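Citrinin polyketide synthase (Monascus purpureus, PDB 5MPT) builds the polyketide precursor of the mycotoxin citrinin, its C-methyltransferase domain, the part present here, methylating the growing chain with S-adenosylmethionine. Local coordinates at residues 15-20 and 377-382; 185-190 and 312-317; 192-197 and 281-286; 346-351 and 362-367. All coordinates share one frame; numbering follows the deposited sequence.

Interaction 1 (15-20 and 377-382); sequences SAILDA and LIIALA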
loop_
_atom_site.group_PDB
_atom_site.type_symbol
_atom_site.label_atom_id
_atom_site.label_comp_id
_atom_site.label_asym_id
_atom_site.label_seq_id
_atom_site.Cartn_x
_atom_site.Cartn_y
_atom_site.Cartn_z
ATOM N N SER A 15 10.690 26.495 -3.229
ATOM C CA SER A 15 11.998 25.967 -3.637
ATOM C C SER A 15 12.481 24.880 -2.692
ATOM O O SER A 15 13.182 23.962 -3.117
ATOM C CB SER A 15 13.044 27.076 -3.717
ATOM O OG SER A 15 13.403 27.573 -2.430
ATOM N N ALA A 16 12.148 24.985 -1.408
ATOM C CA ALA A 16 12.524 23.963 -0.445
ATOM C C ALA A 16 11.869 22.639 -0.791
ATOM O O ALA A 16 12.504 21.578 -0.713
ATOM C CB ALA A 16 12.121 24.383 0.960
ATOM N N ILE A 17 10.601 22.689 -1.168
ATOM C CA ILE A 17 9.904 21.465 -1.536
ATOM C C ILE A 17 10.505 20.875 -2.799
ATOM O O ILE A 17 10.820 19.680 -2.867
ATOM C CB ILE A 17 8.410 21.742 -1.732
ATOM C CG1 ILE A 17 7.780 22.357 -0.478
ATOM C CG2 ILE A 17 7.723 20.400 -2.075
ATOM C CD1 ILE A 17 6.389 22.959 -0.735
ATOM N N LEU A 18 10.598 21.689 -3.846
ATOM C CA LEU A 18 11.014 21.184 -5.146
ATOM C C LEU A 18 12.468 20.730 -5.142
ATOM O O LEU A 18 12.813 19.734 -5.795
ATOM C CB LEU A 18 10.792 22.250 -6.211
ATOM C CG LEU A 18 9.346 22.670 -6.416
ATOM C CD1 LEU A 18 9.411 23.881 -7.313
ATOM C CD2 LEU A 18 8.529 21.620 -7.039
ATOM N N ASP A 19 13.347 21.453 -4.438
ATOM C CA ASP A 19 14.734 21.034 -4.386
ATOM C C ASP A 19 14.901 19.765 -3.564
ATOM O O ASP A 19 15.647 18.863 -3.958
ATOM C CB ASP A 19 15.604 22.171 -3.837
ATOM C CG ASP A 19 15.616 23.396 -4.751
ATOM O OD1 ASP A 19 15.209 23.277 -5.928
ATOM O OD2 ASP A 19 16.086 24.473 -4.305
ATOM N N ALA A 20 14.228 19.673 -2.421
ATOM C CA ALA A 20 14.282 18.436 -1.652
ATOM C C ALA A 20 13.709 17.264 -2.439
ATOM O O ALA A 20 14.264 16.156 -2.407
ATOM C CB ALA A 20 13.563 18.577 -0.317
ATOM N N LEU A 377 6.630 7.547 -4.342
ATOM C CA LEU A 377 6.205 8.775 -3.700
ATOM C C LEU A 377 5.683 9.711 -4.780
ATOM O O LEU A 377 6.330 9.931 -5.806
ATOM C CB LEU A 377 7.331 9.454 -2.932
ATOM C CG LEU A 377 7.994 8.717 -1.766
ATOM C CD1 LEU A 377 9.198 9.522 -1.241
ATOM C CD2 LEU A 377 6.983 8.431 -0.689
ATOM N N ILE A 378 4.506 10.251 -4.548
ATOM C CA ILE A 378 3.841 11.163 -5.469
ATOM C C ILE A 378 3.582 12.416 -4.663
ATOM O O ILE A 378 2.866 12.386 -3.650
ATOM C CB ILE A 378 2.529 10.591 -6.042
ATOM C CG1 ILE A 378 2.758 9.239 -6.710
ATOM C CG2 ILE A 378 1.912 11.552 -7.054
ATOM C CD1 ILE A 378 1.446 8.507 -7.046
ATOM N N ILE A 379 4.233 13.494 -5.048
ATOM C CA ILE A 379 4.066 14.772 -4.365
ATOM C C ILE A 379 3.138 15.648 -5.186
ATOM O O ILE A 379 3.191 15.647 -6.428
ATOM C CB ILE A 379 5.438 15.449 -4.109
ATOM C CG1 ILE A 379 5.252 16.636 -3.170
ATOM C CG2 ILE A 379 6.115 15.910 -5.425
ATOM C CD1 ILE A 379 6.592 17.196 -2.656
ATOM N N ALA A 380 2.284 16.407 -4.487
ATOM C CA ALA A 380 1.282 17.260 -5.118
ATOM C C ALA A 380 1.181 18.560 -4.323
ATOM O O ALA A 380 0.805 18.554 -3.147
ATOM C CB ALA A 380 -0.054 16.540 -5.205
ATOM N N LEU A 381 1.575 19.648 -4.952
ATOM C CA LEU A 381 1.569 20.950 -4.308
ATOM C C LEU A 381 0.187 21.579 -4.406
ATOM O O LEU A 381 -0.476 21.520 -5.452
ATOM C CB LEU A 381 2.608 21.862 -4.951
ATOM C CG LEU A 381 4.061 21.690 -4.499
ATOM C CD1 LEU A 381 4.576 20.314 -4.710
ATOM C CD2 LEU A 381 4.939 22.714 -5.226
ATOM N N ALA A 382 -0.246 22.179 -3.299
ATOM C CA ALA A 382 -1.572 22.802 -3.278
ATOM C C ALA A 382 -1.711 23.929 -4.291
ATOM O O ALA A 382 -2.813 24.133 -4.818
ATOM C CB ALA A 382 -1.896 23.345 -1.895
#

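Interaction 2 (185-190 and 312-317); sequences VWIQQA and LLLEMT. With EDO (1,2-ethanediol), chain D.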
loop_
_atom_site.group_PDB
_atom_site.type_symbol
_atom_site.label_atom_id
_atom_site.label_comp_id
_atom_site.label_asym_id
_atom_site.label_seq_id
_atom_site.Cartn_x
_atom_site.Cartn_y
_atom_site.Cartn_z
ATOM N N VAL A 185 11.399 0.864 1.871
ATOM C CA VAL A 185 12.269 1.598 0.953
ATOM C C VAL A 185 11.758 3.023 0.775
ATOM O O VAL A 185 12.502 4.008 0.930
ATOM C CB VAL A 185 12.354 0.852 -0.392
ATOM C CG1 VAL A 185 12.642 1.839 -1.558
ATOM C CG2 VAL A 185 13.403 -0.219 -0.297
ATOM N N TRP A 186 10.480 3.152 0.431
ATOM C CA TRP A 186 9.934 4.462 0.112
ATOM C C TRP A 186 9.619 5.289 1.351
ATOM O O TRP A 186 9.650 6.517 1.272
ATOM C CB TRP A 186 8.686 4.308 -0.763
ATOM C CG TRP A 186 9.077 3.931 -2.150
ATOM C CD1 TRP A 186 9.526 4.765 -3.133
ATOM C CD2 TRP A 186 9.121 2.608 -2.694
ATOM N NE1 TRP A 186 9.834 4.050 -4.265
ATOM C CE2 TRP A 186 9.581 2.726 -4.025
ATOM C CE3 TRP A 186 8.773 1.343 -2.205
ATOM C CZ2 TRP A 186 9.740 1.637 -4.851
ATOM C CZ3 TRP A 186 8.947 0.276 -3.017
ATOM C CH2 TRP A 186 9.406 0.426 -4.340
ATOM N N ILE A 187 9.388 4.643 2.495
ATOM C CA ILE A 187 9.300 5.368 3.757
ATOM C C ILE A 187 10.648 5.974 4.097
ATOM O O ILE A 187 10.746 7.135 4.494
ATOM C CB ILE A 187 8.790 4.435 4.877
ATOM C CG1 ILE A 187 7.371 3.929 4.558
ATOM C CG2 ILE A 187 8.802 5.172 6.212
ATOM C CD1 ILE A 187 6.814 2.874 5.564
ATOM N N GLN A 188 11.718 5.192 3.931
ATOM C CA GLN A 188 13.050 5.724 4.163
ATOM C C GLN A 188 13.339 6.867 3.210
ATOM O O GLN A 188 13.946 7.859 3.597
ATOM C CB GLN A 188 14.070 4.589 4.016
ATOM C CG GLN A 188 15.454 4.931 4.469
ATOM C CD GLN A 188 15.603 4.941 5.979
ATOM O OE1 GLN A 188 15.291 3.952 6.650
ATOM N NE2 GLN A 188 16.085 6.071 6.526
ATOM N N GLN A 189 12.916 6.749 1.959
ATOM C CA GLN A 189 13.124 7.827 1.001
ATOM C C GLN A 189 12.338 9.077 1.396
ATOM O O GLN A 189 12.820 10.204 1.247
ATOM C CB GLN A 189 12.740 7.329 -0.393
ATOM C CG GLN A 189 12.997 8.351 -1.468
ATOM C CD GLN A 189 12.562 7.861 -2.824
ATOM O OE1 GLN A 189 11.645 7.068 -2.924
ATOM N NE2 GLN A 189 13.213 8.341 -3.884
ATOM N N ALA A 190 11.143 8.893 1.943
ATOM C CA ALA A 190 10.382 10.030 2.413
ATOM C C ALA A 190 11.068 10.701 3.588
ATOM O O ALA A 190 11.022 11.933 3.695
ATOM C CB ALA A 190 8.947 9.592 2.769
ATOM N N LEU A 312 2.032 14.357 0.086
ATOM C CA LEU A 312 3.009 13.326 -0.252
ATOM C C LEU A 312 2.311 11.981 -0.137
ATOM O O LEU A 312 2.122 11.462 0.966
ATOM C CB LEU A 312 4.236 13.396 0.647
ATOM C CG LEU A 312 5.352 12.464 0.193
ATOM C CD1 LEU A 312 5.932 12.875 -1.142
ATOM C CD2 LEU A 312 6.465 12.492 1.209
ATOM N N LEU A 313 1.937 11.441 -1.285
ATOM C CA LEU A 313 1.426 10.079 -1.364
ATOM C C LEU A 313 2.564 9.068 -1.420
ATOM O O LEU A 313 3.608 9.291 -2.054
ATOM C CB LEU A 313 0.565 9.904 -2.609
ATOM C CG LEU A 313 -0.712 10.706 -2.699
ATOM C CD1 LEU A 313 -1.205 10.709 -4.128
ATOM C CD2 LEU A 313 -1.778 10.095 -1.785
ATOM N N LEU A 314 2.363 7.950 -0.745
ATOM C CA LEU A 314 3.151 6.748 -0.983
ATOM C C LEU A 314 2.133 5.738 -1.465
ATOM O O LEU A 314 1.292 5.299 -0.677
ATOM C CB LEU A 314 3.869 6.267 0.277
ATOM C CG LEU A 314 5.027 5.287 0.040
ATOM C CD1 LEU A 314 5.811 5.062 1.323
ATOM C CD2 LEU A 314 4.558 3.958 -0.507
ATOM N N GLU A 315 2.149 5.444 -2.763
ATOM C CA GLU A 315 1.125 4.611 -3.376
ATOM C C GLU A 315 1.734 3.509 -4.206
ATOM O O GLU A 315 2.697 3.724 -4.949
ATOM C CB GLU A 315 0.199 5.445 -4.271
ATOM C CG GLU A 315 -0.872 6.148 -3.513
ATOM C CD GLU A 315 -1.990 5.216 -3.112
ATOM O OE1 GLU A 315 -2.089 4.099 -3.688
ATOM O OE2 GLU A 315 -2.753 5.589 -2.202
ATOM N N MET A 316 1.152 2.323 -4.077
ATOM C CA MET A 316 1.493 1.219 -4.952
ATOM C C MET A 316 0.906 1.494 -6.330
ATOM O O MET A 316 -0.312 1.603 -6.486
ATOM C CB MET A 316 0.951 -0.078 -4.373
ATOM C CG MET A 316 1.420 -1.273 -5.155
ATOM S SD MET A 316 1.169 -2.844 -4.314
ATOM C CE MET A 316 2.714 -3.005 -3.400
ATOM N N THR A 317 1.777 1.635 -7.321
ATOM C CA THR A 317 1.383 2.101 -8.638
ATOM C C THR A 317 1.312 0.966 -9.654
ATOM O O THR A 317 0.807 1.171 -10.759
ATOM C CB THR A 317 2.364 3.198 -9.089
ATOM O OG1 THR A 317 3.709 2.782 -8.794
ATOM C CG2 THR A 317 2.075 4.484 -8.352
HETATM C C1 EDO D . -3.550 -0.842 -11.311
HETATM O O1 EDO D . -4.213 0.089 -12.170
HETATM C C2 EDO D . -2.122 -0.349 -11.129
HETATM O O2 EDO D . -1.641 0.089 -12.405
#

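Interaction 3 (192-197 and 281-286); sequences FFLEQL and IILATN. With SAH (S-adenosyl-L-homocysteine), chain B.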
loop_
_atom_site.group_PDB
_atom_site.type_symbol
_atom_site.label_atom_id
_atom_site.label_comp_id
_atom_site.label_asym_id
_atom_site.label_seq_id
_atom_site.Cartn_x
_atom_site.Cartn_y
_atom_site.Cartn_z
ATOM N N PHE A 192 14.304 10.981 3.957
ATOM C CA PHE A 192 15.359 11.774 3.337
ATOM C C PHE A 192 14.803 13.056 2.725
ATOM O O PHE A 192 15.344 14.162 2.925
ATOM C CB PHE A 192 16.082 10.890 2.298
ATOM C CG PHE A 192 17.149 11.590 1.544
ATOM C CD1 PHE A 192 18.144 12.304 2.207
ATOM C CD2 PHE A 192 17.168 11.537 0.156
ATOM C CE1 PHE A 192 19.178 12.901 1.481
ATOM C CE2 PHE A 192 18.172 12.169 -0.573
ATOM C CZ PHE A 192 19.177 12.845 0.089
ATOM N N PHE A 193 13.675 12.940 2.031
ATOM C CA PHE A 193 13.041 14.105 1.450
ATOM C C PHE A 193 12.716 15.122 2.539
ATOM O O PHE A 193 13.055 16.314 2.435
ATOM C CB PHE A 193 11.778 13.684 0.701
ATOM C CG PHE A 193 10.824 14.808 0.468
ATOM C CD1 PHE A 193 11.177 15.883 -0.336
ATOM C CD2 PHE A 193 9.568 14.793 1.058
ATOM C CE1 PHE A 193 10.333 16.945 -0.551
ATOM C CE2 PHE A 193 8.697 15.849 0.844
ATOM C CZ PHE A 193 9.078 16.944 0.046
ATOM N N LEU A 194 12.046 14.666 3.608
ATOM C CA LEU A 194 11.627 15.593 4.655
ATOM C C LEU A 194 12.828 16.228 5.364
ATOM O O LEU A 194 12.794 17.418 5.701
ATOM C CB LEU A 194 10.723 14.884 5.657
ATOM C CG LEU A 194 9.328 14.525 5.139
ATOM C CD1 LEU A 194 8.607 13.604 6.126
ATOM C CD2 LEU A 194 8.505 15.803 4.870
ATOM N N GLU A 195 13.892 15.451 5.614
ATOM C CA GLU A 195 15.071 16.011 6.253
ATOM C C GLU A 195 15.677 17.100 5.384
ATOM O O GLU A 195 16.013 18.189 5.873
ATOM C CB GLU A 195 16.094 14.906 6.538
ATOM C CG GLU A 195 17.303 15.449 7.233
ATOM C CD GLU A 195 18.171 14.382 7.852
ATOM O OE1 GLU A 195 18.092 13.228 7.411
ATOM O OE2 GLU A 195 18.930 14.692 8.793
ATOM N N GLN A 196 15.799 16.838 4.081
ATOM C CA GLN A 196 16.378 17.840 3.189
ATOM C C GLN A 196 15.456 19.044 3.066
ATOM O O GLN A 196 15.911 20.190 2.893
ATOM C CB GLN A 196 16.636 17.209 1.820
ATOM C CG GLN A 196 17.761 16.184 1.833
ATOM C CD GLN A 196 19.083 16.830 2.212
ATOM O OE1 GLN A 196 19.425 17.905 1.721
ATOM N NE2 GLN A 196 19.766 16.238 3.167
ATOM N N LEU A 197 14.151 18.791 3.163
ATOM C CA LEU A 197 13.162 19.872 3.158
ATOM C C LEU A 197 13.349 20.790 4.353
ATOM O O LEU A 197 13.439 22.015 4.209
ATOM C CB LEU A 197 11.752 19.284 3.169
ATOM C CG LEU A 197 10.610 20.291 3.272
ATOM C CD1 LEU A 197 10.575 21.156 2.031
ATOM C CD2 LEU A 197 9.261 19.624 3.481
ATOM N N ILE A 281 1.845 19.822 5.350
ATOM C CA ILE A 281 2.168 18.531 4.753
ATOM C C ILE A 281 1.100 17.531 5.126
ATOM O O ILE A 281 0.771 17.369 6.308
ATOM C CB ILE A 281 3.539 18.022 5.235
ATOM C CG1 ILE A 281 4.603 19.062 4.978
ATOM C CG2 ILE A 281 3.881 16.705 4.586
ATOM C CD1 ILE A 281 5.952 18.664 5.587
ATOM N N ILE A 282 0.560 16.845 4.127
ATOM C CA ILE A 282 -0.240 15.657 4.361
ATOM C C ILE A 282 0.516 14.454 3.819
ATOM O O ILE A 282 0.880 14.411 2.641
ATOM C CB ILE A 282 -1.637 15.772 3.749
ATOM C CG1 ILE A 282 -2.386 16.821 4.554
ATOM C CG2 ILE A 282 -2.393 14.412 3.802
ATOM C CD1 ILE A 282 -3.673 17.216 3.992
ATOM N N LEU A 283 0.791 13.526 4.716
ATOM C CA LEU A 283 1.363 12.218 4.426
ATOM C C LEU A 283 0.246 11.193 4.305
ATOM O O LEU A 283 -0.680 11.219 5.107
ATOM C CB LEU A 283 2.318 11.820 5.551
ATOM C CG LEU A 283 3.541 12.713 5.772
ATOM C CD1 LEU A 283 4.436 12.132 6.857
ATOM C CD2 LEU A 283 4.317 12.917 4.491
ATOM N N ALA A 284 0.344 10.270 3.325
ATOM C CA ALA A 284 -0.744 9.310 3.090
ATOM C C ALA A 284 -0.134 8.096 2.392
ATOM O O ALA A 284 0.094 8.125 1.176
ATOM C CB ALA A 284 -1.866 9.928 2.268
ATOM N N THR A 285 0.087 7.034 3.157
ATOM C CA THR A 285 0.737 5.830 2.653
ATOM C C THR A 285 -0.321 4.767 2.429
ATOM O O THR A 285 -0.865 4.222 3.395
ATOM C CB THR A 285 1.803 5.350 3.631
ATOM O OG1 THR A 285 2.817 6.352 3.730
ATOM C CG2 THR A 285 2.381 3.979 3.227
ATOM N N ASN A 286 -0.610 4.510 1.140
ATOM C CA ASN A 286 -1.439 3.402 0.659
ATOM C C ASN A 286 -2.801 3.366 1.329
ATOM O O ASN A 286 -3.361 2.299 1.615
ATOM C CB ASN A 286 -0.684 2.089 0.782
ATOM C CG ASN A 286 0.223 1.893 -0.400
ATOM O OD1 ASN A 286 -0.208 2.071 -1.557
ATOM N ND2 ASN A 286 1.485 1.601 -0.157
HETATM N N SAH B . -0.466 3.562 6.241
HETATM C CA SAH B . -0.882 2.177 6.613
HETATM C CB SAH B . -0.748 1.091 5.552
HETATM C CG SAH B . -1.799 1.134 4.457
HETATM S SD SAH B . -3.283 0.303 5.122
HETATM C C SAH B . -0.030 1.750 7.840
HETATM O O SAH B . -0.660 0.867 8.586
HETATM O OXT SAH B . 1.088 2.143 8.063
HETATM C "C5'" SAH B . -4.605 1.475 4.721
HETATM C "C4'" SAH B . -4.948 2.280 5.958
HETATM O "O4'" SAH B . -5.903 3.268 5.516
HETATM C "C3'" SAH B . -5.618 1.492 7.091
HETATM O "O3'" SAH B . -5.012 1.916 8.309
HETATM C "C2'" SAH B . -7.095 1.913 6.995
HETATM O "O2'" SAH B . -7.743 1.935 8.264
HETATM C "C1'" SAH B . -6.959 3.327 6.442
HETATM N N9 SAH B . -8.127 3.858 5.750
HETATM C C8 SAH B . -8.970 3.208 4.889
HETATM N N7 SAH B . -9.969 3.940 4.459
HETATM C C5 SAH B . -9.773 5.162 5.088
HETATM C C6 SAH B . -10.491 6.374 5.059
HETATM N N6 SAH B . -11.626 6.556 4.372
HETATM N N1 SAH B . -10.020 7.395 5.799
HETATM C C2 SAH B . -8.907 7.218 6.517
HETATM N N3 SAH B . -8.141 6.131 6.623
HETATM C C4 SAH B . -8.637 5.127 5.881
#

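Interaction 4 (346-351 and 362-367); sequences PATHWK and VDWTEG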
loop_
_atom_site.group_PDB
_atom_site.type_symbol
_atom_site.label_atom_id
_atom_site.label_comp_id
_atom_site.label_asym_id
_atom_site.label_seq_id
_atom_site.Cartn_x
_atom_site.Cartn_y
_atom_site.Cartn_z
ATOM N N PRO A 346 -1.665 3.918 -11.667
ATOM C CA PRO A 346 -0.336 4.432 -11.977
ATOM C C PRO A 346 -0.289 5.922 -11.743
ATOM O O PRO A 346 -1.319 6.609 -11.784
ATOM C CB PRO A 346 -0.161 4.107 -13.460
ATOM C CG PRO A 346 -1.525 4.154 -13.991
ATOM C CD PRO A 346 -2.415 3.601 -12.895
ATOM N N ALA A 347 0.928 6.405 -11.508
ATOM C CA ALA A 347 1.146 7.811 -11.156
ATOM C C ALA A 347 0.519 8.765 -12.167
ATOM O O ALA A 347 0.064 9.862 -11.800
ATOM C CB ALA A 347 2.640 8.077 -11.042
ATOM N N THR A 348 0.504 8.376 -13.444
ATOM C CA THR A 348 -0.061 9.232 -14.482
ATOM C C THR A 348 -1.540 9.490 -14.223
ATOM O O THR A 348 -2.032 10.606 -14.444
ATOM C CB THR A 348 0.149 8.597 -15.858
ATOM O OG1 THR A 348 -0.325 7.240 -15.849
ATOM C CG2 THR A 348 1.624 8.600 -16.233
ATOM N N HIS A 349 -2.260 8.479 -13.736
ATOM C CA HIS A 349 -3.656 8.662 -13.375
ATOM C C HIS A 349 -3.786 9.539 -12.146
ATOM O O HIS A 349 -4.658 10.415 -12.080
ATOM C CB HIS A 349 -4.314 7.306 -13.109
ATOM C CG HIS A 349 -5.738 7.410 -12.667
ATOM N ND1 HIS A 349 -6.769 7.688 -13.539
ATOM C CD2 HIS A 349 -6.304 7.282 -11.442
ATOM C CE1 HIS A 349 -7.907 7.721 -12.870
ATOM N NE2 HIS A 349 -7.654 7.467 -11.600
ATOM N N TRP A 350 -2.961 9.280 -11.137
ATOM C CA TRP A 350 -2.957 10.137 -9.965
ATOM C C TRP A 350 -2.750 11.594 -10.356
ATOM O O TRP A 350 -3.423 12.477 -9.837
ATOM C CB TRP A 350 -1.878 9.683 -8.993
ATOM C CG TRP A 350 -2.228 8.473 -8.216
ATOM C CD1 TRP A 350 -1.791 7.207 -8.423
ATOM C CD2 TRP A 350 -3.086 8.423 -7.075
ATOM N NE1 TRP A 350 -2.323 6.366 -7.480
ATOM C CE2 TRP A 350 -3.138 7.094 -6.650
ATOM C CE3 TRP A 350 -3.836 9.384 -6.386
ATOM C CZ2 TRP A 350 -3.905 6.690 -5.552
ATOM C CZ3 TRP A 350 -4.584 8.977 -5.304
ATOM C CH2 TRP A 350 -4.621 7.667 -4.896
ATOM N N LYS A 351 -1.820 11.869 -11.274
ATOM C CA LYS A 351 -1.610 13.253 -11.698
ATOM C C LYS A 351 -2.878 13.828 -12.318
ATOM O O LYS A 351 -3.240 14.983 -12.056
ATOM C CB LYS A 351 -0.438 13.325 -12.677
ATOM C CG LYS A 351 -0.143 14.700 -13.228
ATOM C CD LYS A 351 1.043 14.637 -14.172
ATOM C CE LYS A 351 1.401 15.998 -14.801
ATOM N NZ LYS A 351 2.349 16.782 -13.976
ATOM N N VAL A 362 2.677 18.346 -9.726
ATOM C CA VAL A 362 2.727 16.927 -9.392
ATOM C C VAL A 362 4.040 16.349 -9.892
ATOM O O VAL A 362 4.430 16.582 -11.042
ATOM C CB VAL A 362 1.555 16.140 -9.999
ATOM C CG1 VAL A 362 1.654 14.666 -9.609
ATOM C CG2 VAL A 362 0.205 16.787 -9.585
ATOM N N ASP A 363 4.699 15.574 -9.038
ATOM C CA ASP A 363 5.928 14.874 -9.403
ATOM C C ASP A 363 5.924 13.516 -8.705
ATOM O O ASP A 363 5.124 13.262 -7.793
ATOM C CB ASP A 363 7.153 15.719 -9.027
ATOM C CG ASP A 363 8.432 15.326 -9.803
ATOM O OD1 ASP A 363 8.415 14.361 -10.596
ATOM O OD2 ASP A 363 9.462 16.024 -9.628
ATOM N N TRP A 364 6.808 12.613 -9.136
ATOM C CA TRP A 364 6.908 11.338 -8.429
ATOM C C TRP A 364 8.280 10.724 -8.624
ATOM O O TRP A 364 9.032 11.110 -9.517
ATOM C CB TRP A 364 5.844 10.330 -8.863
ATOM C CG TRP A 364 5.772 10.093 -10.337
ATOM C CD1 TRP A 364 6.502 9.201 -11.074
ATOM C CD2 TRP A 364 4.898 10.750 -11.250
ATOM N NE1 TRP A 364 6.145 9.282 -12.397
ATOM C CE2 TRP A 364 5.153 10.222 -12.528
ATOM C CE3 TRP A 364 3.928 11.755 -11.113
ATOM C CZ2 TRP A 364 4.469 10.657 -13.659
ATOM C CZ3 TRP A 364 3.260 12.182 -12.233
ATOM C CH2 TRP A 364 3.531 11.631 -13.489
ATOM N N THR A 365 8.604 9.787 -7.732
ATOM C CA THR A 365 9.860 9.060 -7.798
ATOM C C THR A 365 9.876 8.152 -9.008
ATOM O O THR A 365 8.839 7.602 -9.414
ATOM C CB THR A 365 10.065 8.228 -6.536
ATOM O OG1 THR A 365 8.909 7.410 -6.325
ATOM C CG2 THR A 365 10.243 9.133 -5.328
ATOM N N GLU A 366 11.077 7.982 -9.565
ATOM C CA GLU A 366 11.303 7.083 -10.677
ATOM C C GLU A 366 12.748 6.627 -10.641
ATOM O O GLU A 366 13.610 7.254 -10.011
ATOM C CB GLU A 366 10.966 7.741 -12.018
ATOM C CG GLU A 366 11.617 9.037 -12.330
ATOM C CD GLU A 366 10.867 9.753 -13.453
ATOM O OE1 GLU A 366 9.903 9.162 -14.000
ATOM O OE2 GLU A 366 11.235 10.894 -13.790
ATOM N N GLY A 367 12.994 5.534 -11.346
ATOM C CA GLY A 367 14.334 4.983 -11.450
ATOM C C GLY A 367 14.446 3.985 -12.579
ATOM O O GLY A 367 13.479 3.676 -13.276
HETATM O O HOH W 1 2.691 19.019 -12.284
HETATM O O HOH W 2 4.757 15.213 -13.907
#

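Interaction 1 (15-20 and 377-382)
Helix segment 15-20 runs nearly antiparallel to strand segment 377-381, the two axes lying 10.8 Å apart at an angle of 161°, with Ile-17 set over Leu-381. Ile-17 and Leu-381 both point their CB atoms at the partner segment, as does Ile-379. The gamma methyl of Ile-17 does most of the touching: lying anti to the backbone N, CG2 drops between two strand side chains, meeting CD1 of Ile-379 at 3.4 Å, tight for two methyl groups, and CD1 of Leu-381 at 4.1 Å. Ile-379 reaches it with an extended chain, whereas Leu-381 slides past Ile-17 in the opposite direction. The second branch of Leu-381 turns to Leu-18, whose CD2 lies 4.2 Å from CD2 of Leu-381. Phe-310 and Leu-197 also pack against Ile-17. With no hydrogen bond across it, the contact joins the N-terminal helix to the sheet through aliphatic branches alone, consistent with cohesion by close fit and exclusion of water.

Interaction 2 (185-190 and 312-317)
Leu-314, on strand segment 312-316, reaches up to helix segment 185-190 and makes most of the contact. It is modelled in two conformers, and its distances, taken from one of them, are to that extent provisional. Its CB points at the helix, and CG continues outward, anti to the backbone N (chi1 -162°), to lie 3.9 Å from CB of Trp-186. At the tip the branches divide: CD1 enters the angle between two helix residues, 3.6 Å from CB of Trp-186 and 3.8 Å from CG1 of Ile-187, while CD2 stays 4.2 Å from CB of Trp-186. The Ile-187 side chain crosses that of Leu-314 at about a right angle. The indole of Trp-186 leads away from the strand. One turn further along the helix, CB of Ala-190 meets CD2 of Leu-312 at 4.1 Å. Next to Leu-314, the catalytic Glu-315 hydrogen-bonds through OE1 to the active-site His-289. A helix packed antiparallel on a central strand is typical of the Rossmann-like alpha/beta fold of S-adenosylmethionine-dependent methyltransferases.

Interaction 3 (192-197 and 281-286)
Ile-281 CD1 is the meeting point of the two segments, touched by a methyl from each of two leucines one helical turn apart. CD2 of Leu-194 lies 3.9 Å from CD1 of Ile-281, the two side chains sliding past each other in opposite directions. In the conformer described, one of two modelled, Leu-197 meets Ile-281 tip to tip, its CD2 4.0 Å from CD1 of Ile-281. CG1 of Ile-281 stands anti to its own carbonyl carbon (chi1 -54°), and an extended second torsion carries CD1 up to the helix. The other branch of Leu-194 approaches more loosely, CD1 to CD1 of Leu-283 at 4.5 Å. The strand is a central one of the Rossmann-like methyltransferase sheet, between strands 208-213 and 309-316; segments 192-197 and 281-285 run almost antiparallel at 171°, their axes 12.9 Å apart at closest approach. Met-224 of helix 221-231 packs on both Leu-194 and Leu-283. At the C-terminal end of the strand the chain turns to the cofactor product: the amino N of S-adenosylhomocysteine donates a hydrogen bond of 2.9 Å to O of Thr-285, and O of Asn-286 lies 3.4 Å from CG of S-adenosylhomocysteine. Behind them, Thr-285 OG1 is hydrogen-bonded to Thr-220, and the Asn-286 amide is held through OD1 by the backbone N of Met-316 and through ND2 by Gln-375.

Interaction 4 (346-351 and 362-367)
Ala-347 sits over the indole of Trp-364 where helix 347-356 packs on strand 361-364, the outermost strand at one end of the Rossmann-like sheet; a short loop links the two elements, whose segments 347-351 and 362-364 run nearly antiparallel at 163°. The aromatic part of the contact is a CH-pi interaction: CB of Ala-347 lies 3.6 Å from the centroid of the five-membered ring of Trp-364, 14° off its normal. The indole takes up this place with CG between the backbone N and the carbonyl carbon (chi1 53°).

The aliphatic part belongs to Lys-351. Its chain leaves the helix fully extended as far as CE, crossing the Trp-364 side chain at about a right angle, so that CD comes to the ring edge, 3.8 Å from CZ3 of Trp-364. On the way, CG of Lys-351 packs 3.9 Å from CB of Val-362.

The polar part runs through water. A bend at chi4 (88°) turns NZ back over the strand backbone, where one water accepts from both NZ of Lys-351, weakly, and N of Val-362. A second water accepts from NZ of Lys-351 at 2.9 Å and donates to O of Val-362 at 3.2 Å.

In the fold
All four contacts place helices on one seven-stranded sheet. Interactions 2 and 3 use successive parts of helix 181-198 on neighbouring strands, their centres 8 Å apart, and are joined by a probable hydrogen bond from Asn-286 N to Leu-314 O of 2.7 Å. Interaction 1 adds the N-terminal helix beside them, with Ala-20 CB 3.5 Å from Leu-197 N, and its strand pairs with those of interactions 2 and 4. Interaction 4 closes the sheet at its edge. The side chain of Ile-187 is about 6 Å from the bound S-adenosylhomocysteine. Interaction 3 meets this ligand directly. Glu-315 of segment 312-317 packs on Trp-350 of segment 346-351, where CD of Glu-315 lies 3.4 Å from CZ2 of Trp-350.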